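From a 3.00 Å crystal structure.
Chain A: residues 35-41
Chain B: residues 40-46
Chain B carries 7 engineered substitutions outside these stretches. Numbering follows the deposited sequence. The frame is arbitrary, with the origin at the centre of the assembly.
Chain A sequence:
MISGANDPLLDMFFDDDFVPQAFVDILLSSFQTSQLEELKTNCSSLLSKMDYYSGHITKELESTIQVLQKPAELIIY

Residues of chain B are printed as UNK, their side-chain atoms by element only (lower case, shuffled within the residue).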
# COMPACT_ATOMS: atom_id res chain seq x y z
N GLN A 35 24.06 15.39 6.91
CA GLN A 35 25.12 15.18 7.89
C GLN A 35 24.79 13.96 8.76
O GLN A 35 25.22 13.86 9.90
CB GLN A 35 25.32 16.44 8.75
CG GLN A 35 24.22 16.71 9.79
CD GLN A 35 24.46 17.96 10.62
OE1 GLN A 35 24.65 17.89 11.84
NE2 GLN A 35 24.42 19.13 9.96
N LEU A 36 24.02 13.03 8.18
CA LEU A 36 23.74 11.73 8.78
C LEU A 36 24.78 10.69 8.33
O LEU A 36 24.68 9.51 8.68
CB LEU A 36 22.31 11.28 8.46
CG LEU A 36 21.76 10.82 7.09
CD1 LEU A 36 22.16 11.70 5.89
CD2 LEU A 36 22.05 9.35 6.83
N GLU A 37 25.74 11.11 7.51
CA GLU A 37 26.89 10.28 7.15
C GLU A 37 27.97 10.54 8.19
O GLU A 37 28.74 9.65 8.57
CB GLU A 37 27.41 10.61 5.74
CG GLU A 37 26.74 9.83 4.63
CD GLU A 37 27.40 8.49 4.40
OE1 GLU A 37 28.52 8.30 4.90
OE2 GLU A 37 26.79 7.63 3.72
N GLU A 38 27.98 11.79 8.64
CA GLU A 38 28.86 12.29 9.68
C GLU A 38 28.61 11.49 10.95
O GLU A 38 29.51 10.81 11.46
CB GLU A 38 28.58 13.77 9.94
CG GLU A 38 28.60 14.66 8.70
CD GLU A 38 29.96 15.27 8.44
OE1 GLU A 38 30.04 16.27 7.70
OE2 GLU A 38 30.96 14.74 8.98
N LEU A 39 27.38 11.58 11.46
CA LEU A 39 26.99 10.84 12.65
C LEU A 39 26.96 9.33 12.40
O LEU A 39 26.91 8.55 13.34
CB LEU A 39 25.62 11.34 13.16
CG LEU A 39 25.61 12.50 14.17
CD1 LEU A 39 24.41 13.42 13.93
CD2 LEU A 39 25.64 12.03 15.63
N LYS A 40 27.01 8.90 11.14
CA LYS A 40 27.00 7.47 10.87
C LYS A 40 28.37 6.86 11.16
O LYS A 40 28.46 5.75 11.67
CB LYS A 40 26.57 7.16 9.43
CG LYS A 40 26.62 5.67 9.06
CD LYS A 40 25.82 5.31 7.79
CE LYS A 40 26.08 6.24 6.62
NZ LYS A 40 25.21 5.89 5.46
N THR A 41 29.43 7.61 10.87
CA THR A 41 30.78 7.14 11.18
C THR A 41 31.12 7.34 12.65
O THR A 41 32.02 6.69 13.18
CB THR A 41 31.85 7.86 10.35
OG1 THR A 41 32.14 9.13 10.96
CG2 THR A 41 31.39 8.06 8.90
N UNK B 40 19.21 1.08 9.91
CA UNK B 40 18.12 1.91 9.39
C UNK B 40 18.67 3.03 8.51
O UNK B 40 18.30 3.15 7.34
c UNK B 40 16.09 4.71 10.17
c UNK B 40 13.81 4.81 9.42
c UNK B 40 16.08 3.32 10.13
c UNK B 40 14.97 5.45 9.82
o UNK B 40 12.70 5.55 9.07
c UNK B 40 14.90 2.69 9.73
c UNK B 40 13.77 3.43 9.38
c UNK B 40 17.30 2.51 10.53
N UNK B 41 19.57 3.82 9.08
CA UNK B 41 20.24 4.90 8.35
C UNK B 41 20.93 4.46 7.05
O UNK B 41 20.79 5.12 6.01
c UNK B 41 20.53 6.61 10.12
c UNK B 41 22.41 6.19 8.48
c UNK B 41 21.25 5.58 9.27
N UNK B 42 21.66 3.36 7.09
CA UNK B 42 22.32 2.84 5.90
C UNK B 42 21.31 2.59 4.81
O UNK B 42 21.61 2.69 3.62
n UNK B 42 24.97 1.59 7.83
c UNK B 42 25.57 2.03 5.78
c UNK B 42 26.27 1.80 7.85
n UNK B 42 26.66 2.07 6.61
c UNK B 42 23.06 1.54 6.19
c UNK B 42 24.49 1.72 6.54
N UNK B 43 20.10 2.24 5.24
CA UNK B 43 19.01 1.98 4.33
C UNK B 43 18.43 3.26 3.76
O UNK B 43 18.18 3.36 2.57
s UNK B 43 16.92 -1.28 5.28
c UNK B 43 17.94 1.18 5.05
c UNK B 43 16.19 -0.73 6.81
c UNK B 43 18.36 -0.24 5.26
N UNK B 44 18.24 4.24 4.62
CA UNK B 44 17.85 5.55 4.16
C UNK B 44 18.87 6.14 3.20
O UNK B 44 18.53 6.76 2.19
c UNK B 44 17.58 7.93 4.94
c UNK B 44 17.62 6.47 5.35
c UNK B 44 15.65 7.15 6.75
c UNK B 44 16.30 6.06 6.00
N UNK B 45 20.14 5.93 3.49
CA UNK B 45 21.17 6.33 2.56
C UNK B 45 20.95 5.64 1.22
O UNK B 45 20.89 6.30 0.18
o UNK B 45 22.82 6.74 4.29
c UNK B 45 22.55 6.00 3.11
N UNK B 46 20.77 4.32 1.26
CA UNK B 46 20.54 3.49 0.08
C UNK B 46 19.24 3.86 -0.64
O UNK B 46 19.10 3.63 -1.84
o UNK B 46 23.11 0.86 0.27
c UNK B 46 20.88 1.06 -0.66
n UNK B 46 22.86 0.53 -1.95
c UNK B 46 20.50 2.01 0.46
c UNK B 46 22.39 0.81 -0.74

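Position 40 carries one carbon and then a ring of six carbons bearing one oxygen, which is a tyrosine. The side chain of Y40(B) is out of reach of the chain A stretch; its ring is buried, and its hydroxyl finds a hydrogen-bond partner elsewhere in the structure, a suitable arrangement for a large aromatic group with one polar tip.

Position 41 has three carbons, one carrying the other two, and it points toward chain A, where its carbons meet L36(A) and K40(A). This is valine. CG1 of V41(B) lies 3.6 Å from CD2 of L36(A) and 3.6 Å from CD of K40(A), so a compact, branched apolar group packs against both a leucine methyl and the aliphatic part of a lysine.

Position 42 shows one carbon leading to a five-membered ring of three carbons and two nitrogens. Its CA-to-CB bond points sideways, yet the ring comes nearer and turns one face to CD of K40(A). This is histidine. CD of K40(A) sits 3.6 Å from the centroid of the H42(B) ring, 14° off its normal, a CH-pi contact that a flat aromatic face is well shaped to make.

Position 43 is an unbranched run of two carbons, a sulfur and a carbon, hence methionine. M43(B) points away from chain A and contributes nothing to this contact; a flexible, apolar, unbranched chain fits a partly exposed position that faces away from this partner.

Position 44 holds four carbons, forked at the first, with one arm two carbons long: isoleucine. I44(B) is buried but points sideways and makes no close contact with the chain A stretch; its apolar bulk suits a place shielded from solvent.

Position 45 has just one carbon and one oxygen, pointing toward chain A and within reach of the lysine amine. It is serine. NZ of K40(A) donates a hydrogen bond to OG of S45(B) at 2.8 Å, while OG of S45(B) donates to the backbone O of V41(B) at 3.1 Å, one turn earlier. A short hydroxyl can thus serve both its own helix and its neighbour.

Position 46 has three carbons, the third carrying one oxygen and one nitrogen: glutamine. Q46(B) is exposed and its side chain is out of reach of chain A, where a polar amide is at home.

The contact centres on K40(A). Its methylene chain packs on V41(B) and H42(B), and a bend at chi3 (47°, p) in an otherwise t chain accompanies the placing of NZ beside OG of S45(B). NZ of K40(A) also forms a salt bridge with OE2 of E37(A) at 2.9 Å, so its charge is balanced within chain A. L36(A) adds an apolar patch against V41(B).

Chain B, residues 40-46: YVHMISQ
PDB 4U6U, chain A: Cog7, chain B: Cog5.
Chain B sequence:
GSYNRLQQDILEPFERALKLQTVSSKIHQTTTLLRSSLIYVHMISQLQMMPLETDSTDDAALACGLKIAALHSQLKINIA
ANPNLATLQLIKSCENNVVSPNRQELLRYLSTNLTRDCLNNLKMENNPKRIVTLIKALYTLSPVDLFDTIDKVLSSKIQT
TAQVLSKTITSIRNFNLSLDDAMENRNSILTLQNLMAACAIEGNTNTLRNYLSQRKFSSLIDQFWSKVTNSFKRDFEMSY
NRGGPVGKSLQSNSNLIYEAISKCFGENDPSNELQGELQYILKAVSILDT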